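Local coordinates for protein putative thiol-disulfide isomerase or thioredoxin (Salmonella enterica subsp. enterica serovar Typhimurium, PDB 3L9V) that probably catalyses thiol-disulfide exchange as a DsbA-like oxidoreductase of the thioredoxin fold, most likely helping secreted or surface proteins acquire disulfide bonds, at residues Y55-L60 against R136-Y141; G61-E66 against D101-V106; W71-V76 against G116-S121. One frame throughout, in Å; residues are numbered along the deposited sequence.

Contact 1. Residues Y55-L60 against R136-Y141; sequences YHVSLL and RLFKEY
The Phe138 ring presents its edge to Val57: CG1 of the valine lies near the ring plane, 4.0 Å from CD1 of Phe138. Farther round the same ring, Leu59 comes in obliquely, its CD2 3.9 Å from Phe138 CZ, and both aliphatic side chains cross the phenylalanine at about a right angle. The second flat group across the contact is the phenol of Tyr55, approached obliquely by Leu137. These residues join the thioredoxin-fold sheet to the helix of DsbA-like proteins that runs back to it: strand 52-56, an outermost strand, and the loop after it meet the C-terminal part of helix 125-140.

Phe138 reaches the loop because its CG stands anti to the backbone N (chi1 -179°), which carries the ring from the helix toward Val57 and Leu59, although its CB does not itself aim at them. With 215 Å² buried between the segments, the touching side chains are largely apolar and grade from the buried Tyr55 and Val57 to the exposed Leu59. Phe21 of the neighbouring strand 18-22 continues the apolar layer, touching Tyr55, Val57, Leu137 and Tyr141. Polar ties flank it, for Gln134 OE1 accepts a hydrogen bond from His56 N, and Ser58 OG is hydrogen-bonded to both Glu135 OE2 and Thr68 OG1. Val57 also lies near the probable CxxC motif of Cys26 and Cys29, without touching it. At the inner end of the contact, a single methyl, Leu137 CD1, sits 3.5 Å from Tyr55 CZ and equally close to its OH.

Contact 2. Residues G61-E66 against D101-V106; sequences GPLGHE and DDVRRV
Apolar contact between Leu63 and Val103 carries this junction, with CD1 of the leucine 4.0 Å from CG2 of the valine. The two side chains run antiparallel, side by side. Val103 turns both methyls to the start of helix 64-77 and the N-cap residue before it: CG2 takes Leu63, while CG1, anti to the backbone N (chi1 172°), lies 4.1 Å from Glu66 O. Glu66 adds its aliphatic base, CB being 4.4 Å from Val103 CG2, whereas its carboxylate leads away. Phe87 of helix 80-93 and Tyr118 of helix 115-121 also touch Val103, and Pro100 packs on Leu63 and Glu66, so the valine is buried among helices of the DsbA-like fold.

Hydrogen bonds shape the first segment. Gly64 N to Gly61 O (3.3 Å) closes a type I turn, and N of Leu63, the N-cap residue, is bonded to the side-chain Tyr25 OH.

Two ion pairs lie within helix 100-111. Arg105 NH2 donates to Asp102 OD1 at 2.7 Å, nearly straight at 173°, with the oxygen in the guanidinium plane although the donor stands above the carboxylate plane. Arg104 NH2 forms a longer salt bridge, 3.3 Å, to Asp101 OD2, and Arg104 NH1 also reaches Asp119 of helix 115-121. None of these ion pairs joins the two segments, which meet through methyl groups, a CB and one carbonyl oxygen, so the junction depends on fit rather than on directional bonds.

Contact 3. Residues W71-V76 against G116-S121; sequences WALAMV and GEYDRS
Leu73 holds CG anti to its backbone N (chi1 179°), and the next torsion, chi2 60°, spreads its two methyls toward different partners on the facing helix. Tyr118 has the same first torsion (chi1 -178°), which swings its ring toward the leucine even though its CB does not head there. The two side chains meet obliquely: Leu73 CD2 rests 3.8 Å from Tyr118 CD2 and almost as near CE2. The other methyl, CD1, meets Ser121 one helical turn farther on, 3.8 Å from its CB. Leu73 thus fits between Tyr118 and Ser121, a single side chain spanning two positions three apart on a helix. Leu73 and Ser121 also mark the nearest approach of the backbones, at 7.4 Å between CA atoms.

The contact lies in the helical region that DsbA-like proteins carry inserted in the thioredoxin fold, where helix 64-77 packs against the short helix 115-121. Phe107 of helix 100-111 and Val127 of helix 125-140 also touch Leu73, making it a common point for several helices. Phe107 meets the ring of Tyr118 edge-to-face.

Polar groups on helix 115-121 are engaged away from Leu73. Ser121 OG makes a weak hydrogen bond, 2.9 Å, to Glu117 O one turn back, while its CB serves the leucine. Glu117 OE1 receives Arg120 NH2 at 3.0 Å in a salt bridge, entered from well above the carboxylate plane. The Arg120 guanidinium also lies flat over a backbone oxygen, with Gly116 O 3.1 Å above its plane and over its centre. At the edge of the Tyr118 ring, in its plane, sits Asp119 OD1.

Overall arrangement
Contact 1 joins the sheet to helix 125-140, while contacts 2 and 3 lie in the helical part and share helix 64-77, which follows strand 52-56 in the chain; contact 2 also uses the turn leading into that helix. The centres of contacts 2 and 3 are about 13 Å apart; contact 1 is about 17 Å from contact 2 and 19 Å from contact 3. Along the sequence, contact 1 brackets the other two, whose segments alternate. Arg104 of contact 2 packs on Tyr118 of contact 3. Contacts 2 and 3 hold helices to one another, while contact 1 and the packing of Trp71 and selenomethionine Met75 on His56 and Tyr55 connect them to the thioredoxin-fold sheet.

Contact 1. Residues Y55-L60 against R136-Y141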
loop_
_atom_site.group_PDB
_atom_site.type_symbol
_atom_site.label_atom_id
_atom_site.label_comp_id
_atom_site.label_asym_id
_atom_site.label_seq_id
_atom_site.Cartn_x
_atom_site.Cartn_y
_atom_site.Cartn_z
ATOM N N TYR A 55 0.936 -2.739 -1.998
ATOM C CA TYR A 55 -0.043 -3.425 -2.775
ATOM C C TYR A 55 -1.408 -3.135 -2.212
ATOM O O TYR A 55 -1.606 -3.216 -1.004
ATOM C CB TYR A 55 0.183 -4.931 -2.698
ATOM C CG TYR A 55 1.537 -5.393 -3.192
ATOM C CD1 TYR A 55 1.992 -5.052 -4.462
ATOM C CD2 TYR A 55 2.329 -6.228 -2.410
ATOM C CE1 TYR A 55 3.221 -5.512 -4.931
ATOM C CE2 TYR A 55 3.559 -6.695 -2.867
ATOM C CZ TYR A 55 3.994 -6.335 -4.125
ATOM O OH TYR A 55 5.207 -6.785 -4.563
ATOM N N HIS A 56 -2.351 -2.870 -3.109
ATOM C CA HIS A 56 -3.734 -2.585 -2.742
ATOM C C HIS A 56 -4.573 -3.852 -2.613
ATOM O O HIS A 56 -4.373 -4.827 -3.349
ATOM C CB HIS A 56 -4.376 -1.623 -3.755
ATOM C CG HIS A 56 -5.580 -0.933 -3.217
ATOM N ND1 HIS A 56 -6.875 -1.368 -3.453
ATOM C CD2 HIS A 56 -5.706 0.146 -2.401
ATOM C CE1 HIS A 56 -7.722 -0.596 -2.815
ATOM N NE2 HIS A 56 -7.046 0.343 -2.177
ATOM N N VAL A 57 -5.505 -3.849 -1.665
ATOM C CA VAL A 57 -6.344 -5.011 -1.429
ATOM C C VAL A 57 -7.773 -4.680 -1.835
ATOM O O VAL A 57 -8.252 -3.565 -1.627
ATOM C CB VAL A 57 -6.294 -5.517 0.044
ATOM C CG1 VAL A 57 -4.839 -5.565 0.560
ATOM C CG2 VAL A 57 -7.156 -4.678 0.938
ATOM N N SER A 58 -8.440 -5.665 -2.420
ATOM C CA SER A 58 -9.699 -5.466 -3.115
ATOM C C SER A 58 -10.877 -5.745 -2.221
ATOM O O SER A 58 -11.978 -5.284 -2.503
ATOM C CB SER A 58 -9.765 -6.388 -4.336
ATOM O OG SER A 58 -8.688 -6.087 -5.193
ATOM N N LEU A 59 -10.646 -6.491 -1.142
ATOM C CA LEU A 59 -11.768 -7.011 -0.372
ATOM C C LEU A 59 -12.602 -5.926 0.297
ATOM O O LEU A 59 -13.786 -6.120 0.560
ATOM C CB LEU A 59 -11.344 -8.109 0.625
ATOM C CG LEU A 59 -10.557 -7.893 1.922
ATOM C CD1 LEU A 59 -11.187 -6.870 2.866
ATOM C CD2 LEU A 59 -10.426 -9.238 2.629
ATOM N N LEU A 60 -12.000 -4.780 0.556
ATOM C CA LEU A 60 -12.658 -3.768 1.365
ATOM C C LEU A 60 -13.347 -2.716 0.491
ATOM O O LEU A 60 -12.780 -2.266 -0.516
ATOM C CB LEU A 60 -11.621 -3.109 2.274
ATOM C CG LEU A 60 -12.052 -2.368 3.524
ATOM C CD1 LEU A 60 -12.742 -3.293 4.533
ATOM C CD2 LEU A 60 -10.819 -1.748 4.132
ATOM N N ARG A 136 -2.460 -12.405 -6.131
ATOM C CA ARG A 136 -1.634 -13.575 -5.848
ATOM C C ARG A 136 -0.895 -13.374 -4.519
ATOM O O ARG A 136 -0.951 -14.219 -3.623
ATOM C CB ARG A 136 -0.635 -13.821 -6.996
ATOM C CG ARG A 136 0.382 -14.922 -6.733
ATOM C CD ARG A 136 0.948 -15.511 -8.047
ATOM N NE ARG A 136 1.840 -14.590 -8.744
ATOM C CZ ARG A 136 1.493 -13.850 -9.798
ATOM N NH1 ARG A 136 0.263 -13.905 -10.298
ATOM N NH2 ARG A 136 2.383 -13.046 -10.350
ATOM N N LEU A 137 -0.240 -12.229 -4.381
ATOM C CA LEU A 137 0.561 -11.984 -3.193
ATOM C C LEU A 137 -0.304 -11.856 -1.931
ATOM O O LEU A 137 0.162 -12.153 -0.824
ATOM C CB LEU A 137 1.485 -10.792 -3.399
ATOM C CG LEU A 137 2.491 -10.981 -4.545
ATOM C CD1 LEU A 137 3.312 -9.699 -4.797
ATOM C CD2 LEU A 137 3.413 -12.187 -4.279
ATOM N N PHE A 138 -1.564 -11.449 -2.100
ATOM C CA PHE A 138 -2.486 -11.364 -0.967
ATOM C C PHE A 138 -2.569 -12.756 -0.371
ATOM O O PHE A 138 -2.549 -12.917 0.836
ATOM C CB PHE A 138 -3.878 -10.883 -1.401
ATOM C CG PHE A 138 -4.888 -10.738 -0.259
ATOM C CD1 PHE A 138 -5.111 -9.517 0.342
ATOM C CD2 PHE A 138 -5.641 -11.820 0.162
ATOM C CE1 PHE A 138 -6.047 -9.375 1.386
ATOM C CE2 PHE A 138 -6.582 -11.682 1.193
ATOM C CZ PHE A 138 -6.779 -10.450 1.796
ATOM N N LYS A 139 -2.639 -13.764 -1.232
ATOM C CA LYS A 139 -2.783 -15.134 -0.742
ATOM C C LYS A 139 -1.471 -15.714 -0.213
ATOM O O LYS A 139 -1.481 -16.404 0.798
ATOM C CB LYS A 139 -3.423 -16.050 -1.791
ATOM C CG LYS A 139 -4.776 -15.552 -2.307
ATOM C CD LYS A 139 -5.445 -16.582 -3.212
ATOM C CE LYS A 139 -4.506 -17.041 -4.317
ATOM N NZ LYS A 139 -5.121 -18.118 -5.145
ATOM N N GLU A 140 -0.349 -15.389 -0.853
ATOM C CA GLU A 140 0.955 -15.930 -0.454
ATOM C C GLU A 140 1.435 -15.393 0.887
ATOM O O GLU A 140 2.062 -16.118 1.652
ATOM C CB GLU A 140 2.016 -15.647 -1.524
ATOM C CG GLU A 140 1.763 -16.381 -2.852
ATOM C CD GLU A 140 2.875 -16.149 -3.858
ATOM O OE1 GLU A 140 3.999 -15.773 -3.450
ATOM O OE2 GLU A 140 2.620 -16.329 -5.061
ATOM N N TYR A 141 1.157 -14.117 1.152
ATOM C CA TYR A 141 1.563 -13.480 2.391
ATOM C C TYR A 141 0.584 -13.806 3.505
ATOM O O TYR A 141 0.814 -13.452 4.652
ATOM C CB TYR A 141 1.649 -11.951 2.238
ATOM C CG TYR A 141 2.931 -11.467 1.620
ATOM C CD1 TYR A 141 3.051 -11.348 0.249
ATOM C CD2 TYR A 141 4.031 -11.142 2.410
ATOM C CE1 TYR A 141 4.214 -10.924 -0.320
ATOM C CE2 TYR A 141 5.207 -10.708 1.842
ATOM C CZ TYR A 141 5.286 -10.607 0.464
ATOM O OH TYR A 141 6.435 -10.175 -0.143
#

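Contact 2. Residues G61-E66 against D101-V106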
loop_
_atom_site.group_PDB
_atom_site.type_symbol
_atom_site.label_atom_id
_atom_site.label_comp_id
_atom_site.label_asym_id
_atom_site.label_seq_id
_atom_site.Cartn_x
_atom_site.Cartn_y
_atom_site.Cartn_z
ATOM N N GLY A 61 -14.570 -2.347 0.872
ATOM C CA GLY A 61 -15.310 -1.271 0.238
ATOM C C GLY A 61 -15.917 -1.563 -1.125
ATOM O O GLY A 61 -15.564 -2.532 -1.793
ATOM N N PRO A 62 -16.864 -0.715 -1.544
ATOM C CA PRO A 62 -17.572 -0.843 -2.826
ATOM C C PRO A 62 -16.627 -0.837 -4.028
ATOM O O PRO A 62 -16.836 -1.621 -4.936
ATOM C CB PRO A 62 -18.451 0.416 -2.884
ATOM C CG PRO A 62 -18.563 0.890 -1.481
ATOM C CD PRO A 62 -17.302 0.457 -0.767
ATOM N N LEU A 63 -15.624 0.037 -4.036
ATOM C CA LEU A 63 -14.750 0.174 -5.201
ATOM C C LEU A 63 -13.478 -0.666 -5.069
ATOM O O LEU A 63 -12.511 -0.463 -5.808
ATOM C CB LEU A 63 -14.420 1.655 -5.458
ATOM C CG LEU A 63 -15.621 2.554 -5.842
ATOM C CD1 LEU A 63 -15.287 4.039 -5.793
ATOM C CD2 LEU A 63 -16.185 2.195 -7.212
ATOM N N GLY A 64 -13.483 -1.609 -4.130
ATOM C CA GLY A 64 -12.284 -2.383 -3.822
ATOM C C GLY A 64 -11.494 -2.819 -5.047
ATOM O O GLY A 64 -10.287 -2.624 -5.142
ATOM N N HIS A 65 -12.182 -3.415 -6.003
ATOM C CA HIS A 65 -11.484 -4.021 -7.124
ATOM C C HIS A 65 -11.042 -2.984 -8.121
ATOM O O HIS A 65 -10.023 -3.161 -8.780
ATOM C CB HIS A 65 -12.365 -5.067 -7.809
ATOM C CG HIS A 65 -12.533 -6.322 -7.016
ATOM N ND1 HIS A 65 -11.666 -7.390 -7.129
ATOM C CD2 HIS A 65 -13.461 -6.680 -6.096
ATOM C CE1 HIS A 65 -12.066 -8.358 -6.325
ATOM N NE2 HIS A 65 -13.154 -7.953 -5.688
ATOM N N GLU A 66 -11.819 -1.907 -8.233
ATOM C CA GLU A 66 -11.499 -0.824 -9.164
ATOM C C GLU A 66 -10.255 -0.056 -8.711
ATOM O O GLU A 66 -9.407 0.321 -9.521
ATOM C CB GLU A 66 -12.689 0.146 -9.283
ATOM C CG GLU A 66 -13.854 -0.380 -10.098
ATOM C CD GLU A 66 -14.899 -1.124 -9.257
ATOM O OE1 GLU A 66 -14.632 -1.472 -8.077
ATOM O OE2 GLU A 66 -15.993 -1.378 -9.795
ATOM N N ASP A 101 -16.379 5.912 -12.256
ATOM C CA ASP A 101 -15.980 7.148 -12.940
ATOM C C ASP A 101 -15.156 8.063 -12.026
ATOM O O ASP A 101 -14.259 8.775 -12.476
ATOM C CB ASP A 101 -17.202 7.937 -13.458
ATOM C CG ASP A 101 -17.960 7.220 -14.579
ATOM O OD1 ASP A 101 -18.989 7.766 -15.039
ATOM O OD2 ASP A 101 -17.540 6.128 -15.007
ATOM N N ASP A 102 -15.486 8.085 -10.740
ATOM C CA ASP A 102 -14.698 8.869 -9.804
ATOM C C ASP A 102 -13.240 8.388 -9.833
ATOM O O ASP A 102 -12.318 9.196 -9.860
ATOM C CB ASP A 102 -15.247 8.711 -8.384
ATOM C CG ASP A 102 -16.499 9.535 -8.137
ATOM O OD1 ASP A 102 -16.604 10.648 -8.687
ATOM O OD2 ASP A 102 -17.362 9.078 -7.361
ATOM N N VAL A 103 -13.050 7.064 -9.792
ATOM C CA VAL A 103 -11.696 6.476 -9.753
ATOM C C VAL A 103 -10.861 6.977 -10.929
ATOM O O VAL A 103 -9.764 7.483 -10.743
ATOM C CB VAL A 103 -11.746 4.937 -9.779
ATOM C CG1 VAL A 103 -10.344 4.337 -9.932
ATOM C CG2 VAL A 103 -12.410 4.438 -8.510
ATOM N N ARG A 104 -11.415 6.859 -12.132
ATOM C CA ARG A 104 -10.724 7.307 -13.341
ATOM C C ARG A 104 -10.469 8.815 -13.333
ATOM O O ARG A 104 -9.418 9.297 -13.752
ATOM C CB ARG A 104 -11.523 6.909 -14.596
ATOM C CG ARG A 104 -11.124 7.698 -15.869
ATOM C CD ARG A 104 -11.842 7.174 -17.088
ATOM N NE ARG A 104 -13.267 7.437 -16.967
ATOM C CZ ARG A 104 -14.206 6.763 -17.608
ATOM N NH1 ARG A 104 -13.868 5.787 -18.445
ATOM N NH2 ARG A 104 -15.481 7.068 -17.403
ATOM N N ARG A 105 -11.456 9.566 -12.870
ATOM C CA ARG A 105 -11.340 11.016 -12.817
ATOM C C ARG A 105 -10.192 11.442 -11.905
ATOM O O ARG A 105 -9.354 12.264 -12.282
ATOM C CB ARG A 105 -12.686 11.630 -12.387
ATOM C CG ARG A 105 -12.740 13.143 -12.395
ATOM C CD ARG A 105 -14.115 13.640 -11.934
ATOM N NE ARG A 105 -14.600 12.955 -10.733
ATOM C CZ ARG A 105 -14.171 13.202 -9.495
ATOM N NH1 ARG A 105 -13.235 14.116 -9.273
ATOM N NH2 ARG A 105 -14.671 12.522 -8.475
ATOM N N VAL A 106 -10.120 10.863 -10.707
ATOM C CA VAL A 106 -9.026 11.210 -9.803
ATOM C C VAL A 106 -7.667 10.750 -10.383
ATOM O O VAL A 106 -6.652 11.414 -10.193
ATOM C CB VAL A 106 -9.221 10.574 -8.401
ATOM C CG1 VAL A 106 -7.940 10.691 -7.586
ATOM C CG2 VAL A 106 -10.427 11.202 -7.666
#

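Contact 3. Residues W71-V76 against G116-S121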
loop_
_atom_site.group_PDB
_atom_site.type_symbol
_atom_site.label_atom_id
_atom_site.label_comp_id
_atom_site.label_asym_id
_atom_site.label_seq_id
_atom_site.Cartn_x
_atom_site.Cartn_y
_atom_site.Cartn_z
ATOM N N TRP A 71 -4.556 1.101 -8.924
ATOM C CA TRP A 71 -3.222 1.020 -8.335
ATOM C C TRP A 71 -2.247 0.199 -9.202
ATOM O O TRP A 71 -1.080 0.527 -9.325
ATOM C CB TRP A 71 -3.319 0.387 -6.940
ATOM C CG TRP A 71 -2.043 0.467 -6.183
ATOM C CD1 TRP A 71 -1.193 -0.576 -5.887
ATOM C CD2 TRP A 71 -1.454 1.647 -5.607
ATOM N NE1 TRP A 71 -0.103 -0.102 -5.182
ATOM C CE2 TRP A 71 -0.246 1.247 -4.982
ATOM C CE3 TRP A 71 -1.821 3.002 -5.574
ATOM C CZ2 TRP A 71 0.587 2.153 -4.309
ATOM C CZ3 TRP A 71 -0.996 3.900 -4.923
ATOM C CH2 TRP A 71 0.199 3.474 -4.289
ATOM N N ALA A 72 -2.735 -0.904 -9.740
ATOM C CA ALA A 72 -1.945 -1.694 -10.682
ATOM C C ALA A 72 -1.466 -0.773 -11.818
ATOM O O ALA A 72 -0.328 -0.852 -12.267
ATOM C CB ALA A 72 -2.800 -2.853 -11.217
ATOM N N LEU A 73 -2.330 0.143 -12.251
ATOM C CA LEU A 73 -1.975 1.033 -13.359
ATOM C C LEU A 73 -0.903 2.012 -12.904
ATOM O O LEU A 73 0.127 2.188 -13.570
ATOM C CB LEU A 73 -3.223 1.767 -13.911
ATOM C CG LEU A 73 -2.904 2.726 -15.055
ATOM C CD1 LEU A 73 -2.275 1.980 -16.252
ATOM C CD2 LEU A 73 -4.182 3.477 -15.463
ATOM N N ALA A 74 -1.141 2.639 -11.750
ATOM C CA ALA A 74 -0.128 3.451 -11.092
ATOM C C ALA A 74 1.243 2.745 -11.018
ATOM O O ALA A 74 2.270 3.330 -11.333
ATOM C CB ALA A 74 -0.581 3.807 -9.672
HETATM N N MSE A 75 1.263 1.508 -10.540
HETATM C CA MSE A 75 2.527 0.774 -10.453
HETATM C C MSE A 75 3.167 0.614 -11.850
HETATM O O MSE A 75 4.331 0.940 -12.054
HETATM C CB MSE A 75 2.315 -0.603 -9.794
HETATM C CG MSE A 75 1.697 -0.584 -8.368
HETATM SE SE MSE A 75 1.322 -2.430 -7.708
HETATM C CE MSE A 75 3.134 -2.669 -7.098
ATOM N N VAL A 76 2.403 0.132 -12.819
ATOM C CA VAL A 76 2.946 0.016 -14.174
ATOM C C VAL A 76 3.549 1.349 -14.652
ATOM O O VAL A 76 4.618 1.357 -15.258
ATOM C CB VAL A 76 1.891 -0.494 -15.157
ATOM C CG1 VAL A 76 2.397 -0.378 -16.611
ATOM C CG2 VAL A 76 1.534 -1.945 -14.827
ATOM N N GLY A 116 -8.670 8.763 -23.168
ATOM C CA GLY A 116 -8.460 7.664 -24.093
ATOM C C GLY A 116 -7.311 6.741 -23.699
ATOM O O GLY A 116 -7.380 5.542 -23.912
ATOM N N GLU A 117 -6.242 7.298 -23.144
ATOM C CA GLU A 117 -5.122 6.480 -22.699
ATOM C C GLU A 117 -5.492 5.707 -21.429
ATOM O O GLU A 117 -5.153 4.527 -21.290
ATOM C CB GLU A 117 -3.883 7.331 -22.463
ATOM C CG GLU A 117 -2.621 6.505 -22.246
ATOM C CD GLU A 117 -2.293 5.628 -23.444
ATOM O OE1 GLU A 117 -2.235 6.161 -24.574
ATOM O OE2 GLU A 117 -2.092 4.407 -23.257
ATOM N N TYR A 118 -6.221 6.347 -20.518
ATOM C CA TYR A 118 -6.671 5.626 -19.321
ATOM C C TYR A 118 -7.494 4.414 -19.716
ATOM O O TYR A 118 -7.197 3.290 -19.302
ATOM C CB TYR A 118 -7.458 6.540 -18.383
ATOM C CG TYR A 118 -7.894 5.863 -17.114
ATOM C CD1 TYR A 118 -9.087 5.161 -17.067
ATOM C CD2 TYR A 118 -7.114 5.917 -15.959
ATOM C CE1 TYR A 118 -9.516 4.533 -15.900
ATOM C CE2 TYR A 118 -7.537 5.295 -14.785
ATOM C CZ TYR A 118 -8.728 4.599 -14.767
ATOM O OH TYR A 118 -9.154 3.975 -13.622
ATOM N N ASP A 119 -8.492 4.634 -20.575
ATOM C CA ASP A 119 -9.422 3.576 -20.958
ATOM C C ASP A 119 -8.711 2.410 -21.644
ATOM O O ASP A 119 -9.090 1.268 -21.459
ATOM C CB ASP A 119 -10.567 4.113 -21.835
ATOM C CG ASP A 119 -11.577 4.940 -21.038
ATOM O OD1 ASP A 119 -11.560 4.877 -19.782
ATOM O OD2 ASP A 119 -12.385 5.659 -21.665
ATOM N N ARG A 120 -7.690 2.705 -22.440
ATOM C CA ARG A 120 -6.941 1.641 -23.102
ATOM C C ARG A 120 -5.980 0.973 -22.127
ATOM O O ARG A 120 -5.750 -0.232 -22.175
ATOM C CB ARG A 120 -6.168 2.189 -24.310
ATOM C CG ARG A 120 -7.055 2.549 -25.495
ATOM C CD ARG A 120 -6.239 3.020 -26.721
ATOM N NE ARG A 120 -5.308 4.116 -26.429
ATOM C CZ ARG A 120 -5.577 5.416 -26.582
ATOM N NH1 ARG A 120 -6.762 5.821 -26.995
ATOM N NH2 ARG A 120 -4.661 6.318 -26.296
ATOM N N SER A 121 -5.427 1.769 -21.225
ATOM C CA SER A 121 -4.372 1.282 -20.370
ATOM C C SER A 121 -4.912 0.478 -19.206
ATOM O O SER A 121 -4.319 -0.521 -18.829
ATOM C CB SER A 121 -3.534 2.439 -19.857
ATOM O OG SER A 121 -2.719 2.941 -20.877
#